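Local coordinates for cadherin-23 (Mus musculus, PDB 5UZ8), which probably mediates calcium-dependent cell adhesion and, with protocadherin-15, forms the tip links that serve mechanotransduction in hearing, at residues E263-S271 / Q282-L293. Numbering follows the deposited sequence. Where two conformers were deposited one is given.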
ATOM      1  N   GLU A 263      26.763  -4.457 -45.083  1.00 25.82           N
ATOM      2  CA  GLU A 263      25.921  -4.106 -46.240  1.00 30.26           C
ATOM      3  C   GLU A 263      26.679  -3.220 -47.204  1.00 31.85           C
ATOM      4  O   GLU A 263      27.721  -2.628 -46.864  1.00 33.78           O
ATOM      5  CB  GLU A 263      24.643  -3.383 -45.772  1.00 31.25           C
ATOM      6  CG  GLU A 263      23.531  -4.300 -45.342  1.00 31.71           C
ATOM      7  CD  GLU A 263      22.311  -3.541 -44.828  1.00 32.10           C
ATOM      8  OE1 GLU A 263      22.236  -2.301 -44.997  1.00 32.88           O
ATOM      9  OE2 GLU A 263      21.437  -4.184 -44.240  1.00 31.83           O
ATOM     10  N   GLY A 264      26.201  -3.198 -48.446  1.00 38.60           N
ATOM     11  CA  GLY A 264      26.697  -2.267 -49.458  1.00 40.75           C
ATOM     12  C   GLY A 264      27.877  -2.762 -50.268  1.00 43.33           C
ATOM     13  O   GLY A 264      28.306  -3.894 -50.080  1.00 43.25           O
ATOM     14  N   PRO A 265      28.434  -1.902 -51.151  1.00 46.74           N
ATOM     15  CA  PRO A 265      29.371  -2.249 -52.227  1.00 47.78           C
ATOM     16  C   PRO A 265      30.685  -2.936 -51.848  1.00 47.47           C
ATOM     17  O   PRO A 265      31.392  -3.431 -52.727  1.00 49.49           O
ATOM     18  CB  PRO A 265      29.656  -0.895 -52.897  1.00 48.99           C
ATOM     19  CG  PRO A 265      29.268   0.113 -51.875  1.00 48.80           C
ATOM     20  CD  PRO A 265      28.055  -0.483 -51.262  1.00 48.91           C
ATOM     21  N   GLY A 266      31.020  -3.005 -50.577  1.00 45.91           N
ATOM     22  CA  GLY A 266      32.191  -3.784 -50.211  1.00 43.31           C
ATOM     23  C   GLY A 266      31.922  -5.027 -49.407  1.00 40.47           C
ATOM     24  O   GLY A 266      32.866  -5.646 -48.914  1.00 43.45           O
ATOM     25  N   MET A 267      30.670  -5.406 -49.214  1.00 37.63           N
ATOM     26  CA  MET A 267      30.453  -6.504 -48.319  1.00 35.18           C
ATOM     27  C   MET A 267      31.275  -7.723 -48.787  1.00 33.74           C
ATOM     28  O   MET A 267      32.007  -8.262 -47.973  1.00 33.72           O
ATOM     29  CB  MET A 267      28.993  -6.811 -48.087  1.00 37.61           C
ATOM     30  CG  MET A 267      28.245  -7.304 -49.289  1.00 39.59           C
ATOM     31  SD  MET A 267      26.505  -7.154 -48.909  1.00 42.15           S
ATOM     32  CE  MET A 267      26.263  -8.587 -47.861  1.00 43.15           C
ATOM     33  N   GLU A 268      31.265  -8.050 -50.087  1.00 30.06           N
ATOM     34  CA  GLU A 268      31.943  -9.263 -50.611  1.00 29.77           C
ATOM     35  C   GLU A 268      33.456  -9.420 -50.312  1.00 26.62           C
ATOM     36  O   GLU A 268      33.974 -10.538 -50.298  1.00 25.24           O
ATOM     37  CB  GLU A 268      31.684  -9.405 -52.128  1.00 32.47           C
ATOM     38  CG  GLU A 268      32.394  -8.393 -53.068  1.00 34.07           C
ATOM     39  CD  GLU A 268      32.035  -6.907 -52.842  1.00 35.32           C
ATOM     40  OE1 GLU A 268      30.836  -6.591 -52.564  1.00 35.97           O
ATOM     41  OE2 GLU A 268      32.973  -6.036 -52.928  1.00 37.06           O
ATOM     42  N   ALA A 269      34.155  -8.308 -50.080  1.00 23.95           N
ATOM     43  CA  ALA A 269      35.580  -8.341 -49.763  1.00 22.70           C
ATOM     44  C   ALA A 269      35.893  -8.481 -48.260  1.00 21.51           C
ATOM     45  O   ALA A 269      37.064  -8.656 -47.895  1.00 20.57           O
ATOM     46  CB  ALA A 269      36.287  -7.124 -50.322  1.00 22.46           C
ATOM     47  N   PHE A 270      34.879  -8.366 -47.411  1.00 20.29           N
ATOM     48  CA  PHE A 270      35.066  -8.445 -45.964  1.00 19.94           C
ATOM     49  C   PHE A 270      34.005  -9.327 -45.320  1.00 20.78           C
ATOM     50  O   PHE A 270      33.000  -9.662 -45.948  1.00 21.08           O
ATOM     51  CB  PHE A 270      34.954  -7.038 -45.357  1.00 18.60           C
ATOM     52  CG  PHE A 270      35.979  -6.069 -45.877  1.00 18.36           C
ATOM     53  CD1 PHE A 270      35.760  -5.368 -47.038  1.00 18.27           C
ATOM     54  CD2 PHE A 270      37.185  -5.889 -45.211  1.00 17.96           C
ATOM     55  CE1 PHE A 270      36.715  -4.515 -47.539  1.00 18.46           C
ATOM     56  CE2 PHE A 270      38.143  -5.010 -45.690  1.00 17.92           C
ATOM     57  CZ  PHE A 270      37.911  -4.322 -46.855  1.00 18.07           C
ATOM     58  N   SER A 271      34.246  -9.679 -44.060  1.00 20.69           N
ATOM     59  CA  SER A 271      33.297 -10.430 -43.251  0.50 21.51           C
ATOM     60  C   SER A 271      33.285  -9.852 -41.863  1.00 21.34           C
ATOM     61  O   SER A 271      34.311  -9.354 -41.386  1.00 21.67           O
ATOM     62  CB  SER A 271      33.706 -11.895 -43.158  0.50 22.84           C
ATOM     63  OG  SER A 271      33.499 -12.537 -44.384  0.50 23.62           O
ATOM     64  N   GLN A 282      38.149 -10.857 -46.727  1.00 20.41           N
ATOM     65  CA  GLN A 282      37.830 -12.150 -47.387  0.50 21.61           C
ATOM     66  C   GLN A 282      38.869 -12.479 -48.472  1.00 22.05           C
ATOM     67  O   GLN A 282      38.849 -13.574 -49.048  1.00 23.11           O
ATOM     68  CB  GLN A 282      36.415 -12.144 -48.012  0.50 21.89           C
ATOM     69  CG  GLN A 282      35.236 -12.248 -47.045  0.50 22.03           C
ATOM     70  CD  GLN A 282      33.913 -12.619 -47.740  0.50 22.89           C
ATOM     71  OE1 GLN A 282      33.865 -13.546 -48.554  0.50 24.17           O
ATOM     72  NE2 GLN A 282      32.832 -11.905 -47.403  0.50 22.38           N
ATOM     73  N   ARG A 283      39.770 -11.542 -48.752  1.00 21.16           N
ATOM     74  CA  ARG A 283      40.771 -11.709 -49.806  1.00 21.61           C
ATOM     75  C   ARG A 283      41.877 -10.682 -49.632  1.00 20.99           C
ATOM     76  O   ARG A 283      41.676  -9.666 -48.948  1.00 20.32           O
ATOM     77  CB  ARG A 283      40.119 -11.511 -51.182  1.00 21.77           C
ATOM     78  CG  ARG A 283      39.486 -10.128 -51.412  1.00 21.18           C
ATOM     79  CD  ARG A 283      39.025 -10.026 -52.865  1.00 22.16           C
ATOM     80  NE  ARG A 283      38.320  -8.788 -53.150  1.00 21.94           N
ATOM     81  CZ  ARG A 283      38.903  -7.610 -53.381  1.00 21.97           C
ATOM     82  NH1 ARG A 283      40.227  -7.461 -53.329  1.00 21.51           N
ATOM     83  NH2 ARG A 283      38.138  -6.550 -53.640  1.00 22.22           N
ATOM     84  N   PRO A 284      43.025 -10.894 -50.301  1.00 21.54           N
ATOM     85  CA  PRO A 284      43.982  -9.790 -50.393  1.00 20.82           C
ATOM     86  C   PRO A 284      43.389  -8.575 -51.095  1.00 20.01           C
ATOM     87  O   PRO A 284      42.545  -8.720 -51.991  1.00 19.64           O
ATOM     88  CB  PRO A 284      45.138 -10.365 -51.227  1.00 21.78           C
ATOM     89  CG  PRO A 284      44.666 -11.699 -51.732  1.00 22.93           C
ATOM     90  CD  PRO A 284      43.539 -12.150 -50.878  1.00 22.67           C
ATOM     91  N   LEU A 285      43.817  -7.387 -50.658  1.00 19.41           N
ATOM     92  CA  LEU A 285      43.402  -6.155 -51.277  1.00 19.23           C
ATOM     93  C   LEU A 285      44.597  -5.548 -51.983  1.00 19.64           C
ATOM     94  O   LEU A 285      45.745  -5.710 -51.517  1.00 20.19           O
ATOM     95  CB  LEU A 285      42.906  -5.180 -50.211  1.00 19.23           C
ATOM     96  CG  LEU A 285      41.895  -5.755 -49.194  1.00 19.24           C
ATOM     97  CD1 LEU A 285      41.528  -4.705 -48.154  1.00 19.18           C
ATOM     98  CD2 LEU A 285      40.668  -6.243 -49.912  1.00 19.63           C
ATOM     99  N   GLN A 286      44.323  -4.861 -53.093  1.00 19.50           N
ATOM    100  CA  GLN A 286      45.339  -4.118 -53.811  1.00 20.00           C
ATOM    101  C   GLN A 286      45.247  -2.624 -53.458  1.00 19.89           C
ATOM    102  O   GLN A 286      44.206  -2.121 -53.007  1.00 19.73           O
ATOM    103  CB  GLN A 286      45.233  -4.358 -55.319  1.00 20.63           C
ATOM    104  CG  GLN A 286      45.656  -5.782 -55.709  1.00 20.90           C
ATOM    105  CD  GLN A 286      45.741  -6.011 -57.208  1.00 21.62           C
ATOM    106  OE1 GLN A 286      45.656  -5.078 -58.010  1.00 21.38           O
ATOM    107  NE2 GLN A 286      45.976  -7.277 -57.593  1.00 22.48           N
ATOM    108  N   SER A 287      46.362  -1.927 -53.652  1.00 20.24           N
ATOM    109  CA  SER A 287      46.542  -0.608 -53.046  1.00 20.92           C
ATOM    110  C   SER A 287      45.574   0.446 -53.539  1.00 21.59           C
ATOM    111  O   SER A 287      45.397   1.429 -52.874  1.00 22.15           O
ATOM    112  CB  SER A 287      47.977  -0.076 -53.275  1.00 21.83           C
ATOM    113  OG  SER A 287      48.280   0.033 -54.659  1.00 22.18           O
ATOM    114  N   TYR A 288      45.037   0.289 -54.750  1.00 21.58           N
ATOM    115  CA  TYR A 288      44.055   1.221 -55.285  1.00 22.67           C
ATOM    116  C   TYR A 288      42.676   1.128 -54.597  1.00 21.99           C
ATOM    117  O   TYR A 288      41.849   2.024 -54.762  1.00 22.35           O
ATOM    118  CB  TYR A 288      43.895   1.031 -56.809  1.00 23.75           C
ATOM    119  CG  TYR A 288      43.093  -0.204 -57.167  1.00 23.63           C
ATOM    120  CD1 TYR A 288      43.702  -1.447 -57.240  1.00 23.17           C
ATOM    121  CD2 TYR A 288      41.703  -0.129 -57.399  1.00 24.40           C
ATOM    122  CE1 TYR A 288      42.977  -2.600 -57.557  1.00 23.20           C
ATOM    123  CE2 TYR A 288      40.971  -1.275 -57.688  1.00 24.46           C
ATOM    124  CZ  TYR A 288      41.623  -2.511 -57.757  1.00 24.07           C
ATOM    125  OH  TYR A 288      40.925  -3.676 -58.002  1.00 24.92           O
ATOM    126  N   GLU A 289      42.411   0.034 -53.887  1.00 21.20           N
ATOM    127  CA  GLU A 289      41.041  -0.262 -53.401  1.00 21.31           C
ATOM    128  C   GLU A 289      40.640   0.617 -52.213  1.00 22.26           C
ATOM    129  O   GLU A 289      41.459   0.890 -51.336  1.00 21.57           O
ATOM    130  CB  GLU A 289      40.893  -1.747 -53.063  1.00 20.59           C
ATOM    131  CG  GLU A 289      41.234  -2.637 -54.267  1.00 21.27           C
ATOM    132  CD  GLU A 289      40.687  -4.049 -54.145  1.00 21.40           C
ATOM    133  OE1 GLU A 289      41.485  -4.995 -53.985  1.00 21.61           O
ATOM    134  OE2 GLU A 289      39.438  -4.175 -54.135  1.00 22.22           O
ATOM    135  N   ARG A 290      39.383   1.054 -52.211  1.00 23.62           N
ATOM    136  CA  ARG A 290      38.812   1.862 -51.125  1.00 25.19           C
ATOM    137  C   ARG A 290      37.358   1.443 -50.943  1.00 24.23           C
ATOM    138  O   ARG A 290      36.627   1.286 -51.920  1.00 24.16           O
ATOM    139  CB  ARG A 290      38.811   3.341 -51.444  1.00 29.28           C
ATOM    140  CG  ARG A 290      40.185   3.936 -51.749  1.00 33.51           C
ATOM    141  CD  ARG A 290      40.258   5.447 -51.416  1.00 38.88           C
ATOM    142  NE  ARG A 290      38.943   6.034 -51.106  1.00 42.32           N
ATOM    143  CZ  ARG A 290      38.634   6.772 -50.026  1.00 46.68           C
ATOM    144  NH1 ARG A 290      39.555   7.119 -49.108  1.00 49.46           N
ATOM    145  NH2 ARG A 290      37.382   7.213 -49.880  1.00 47.89           N
ATOM    146  N   PHE A 291      36.953   1.271 -49.701  1.00 22.93           N
ATOM    147  CA  PHE A 291      35.638   0.754 -49.403  1.00 22.58           C
ATOM    148  C   PHE A 291      34.982   1.697 -48.400  1.00 23.50           C
ATOM    149  O   PHE A 291      35.675   2.186 -47.493  1.00 23.84           O
ATOM    150  CB  PHE A 291      35.757  -0.616 -48.778  1.00 21.24           C
ATOM    151  CG  PHE A 291      36.489  -1.607 -49.623  1.00 20.91           C
ATOM    152  CD1 PHE A 291      37.872  -1.729 -49.531  1.00 20.60           C
ATOM    153  CD2 PHE A 291      35.811  -2.388 -50.540  1.00 20.99           C
ATOM    154  CE1 PHE A 291      38.558  -2.632 -50.313  1.00 20.46           C
ATOM    155  CE2 PHE A 291      36.496  -3.318 -51.305  1.00 21.35           C
ATOM    156  CZ  PHE A 291      37.871  -3.422 -51.206  1.00 20.73           C
ATOM    157  N   ASN A 292      33.692   1.979 -48.599  1.00 23.88           N
ATOM    158  CA  ASN A 292      32.889   2.566 -47.510  0.50 24.07           C
ATOM    159  C   ASN A 292      31.761   1.586 -47.230  1.00 23.39           C
ATOM    160  O   ASN A 292      30.775   1.503 -47.932  1.00 24.41           O
ATOM    161  CB  ASN A 292      32.401   3.995 -47.765  0.50 25.59           C
ATOM    162  CG  ASN A 292      32.175   4.782 -46.456  0.50 25.58           C
ATOM    163  OD1 ASN A 292      32.465   4.303 -45.370  0.50 24.54           O
ATOM    164  ND2 ASN A 292      31.665   5.988 -46.576  0.50 26.67           N
ATOM    165  N   LEU A 293      31.997   0.794 -46.196  1.00 21.99           N
ATOM    166  CA  LEU A 293      31.119  -0.308 -45.804  1.00 21.88           C
ATOM    167  C   LEU A 293      30.055   0.220 -44.871  1.00 21.60           C
ATOM    168  O   LEU A 293      30.269   1.252 -44.181  1.00 20.50           O
ATOM    169  CB  LEU A 293      31.901  -1.381 -45.072  1.00 21.62           C
ATOM    170  CG  LEU A 293      33.120  -1.939 -45.810  1.00 23.01           C
ATOM    171  CD1 LEU A 293      33.919  -2.933 -44.957  1.00 23.13           C
ATOM    172  CD2 LEU A 293      32.658  -2.572 -47.090  1.00 23.68           C
TER
HETATM  173  O   HOH W   1      28.538   0.147 -47.977  1.00 39.33           O
HETATM  174  O   HOH W   2      35.355  -6.618 -54.377  1.00 30.10           O
HETATM  175  O   HOH W   3      32.668 -12.770 -50.533  1.00 34.19           O
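The backbone N of Q282 donates to A269 O over 2.7 Å, joining the end of the short 3-10 segment 267-269 to the residue that follows strand 278-281. In one of its two deposited conformers, the Q282 side chain adds a second link, NE2 to F270 O at 2.7 Å, with the acceptor lying near the amide plane.

The apolar part of the contact centres on F270, whose CZ also meets L285 CD1. The CE1 edge of F270 points at the centre of the F291 ring, a T-shaped pair with centroids 4.9 Å apart and planes at 84°. With CG anti to its own carbonyl carbon (chi1 -60°), F270 also presents one face to L293, whose CD1 lies 4.0 Å from the ring centroid in a CH-pi contact. L293 CD2 presses on G266 CA at 3.4 Å; G266, without a side chain, lets L293 and F291 come this close. V313 of strand 306-316 also touches F270, so the ring lies between the two sheets of this cadherin repeat's Greek-key sandwich.

R283 runs extended from CG to NE, and its guanidinium NH2 lies at the F291 ring edge and 3.8 Å from A269 CB. It grips E289 end-on, NH1 to OE1 and NH2 to OE2, each oxygen using its syn lone pair; Q286 N reaches OE1 from the anti side at 3.0 Å. A water bridges R283 NH2 to E268 OE2. A leucine in place of R283 would probably leave the buried E289 carboxylate without its countercharge and break the water link to E268.

An apolar interior flanked by one backbone bond and one side-chain amide bond thus borders a carboxylate whose negative charge is likely to be stabilised by the paired arginine, tying the 282-289 loop to itself and, through water, to 263-271.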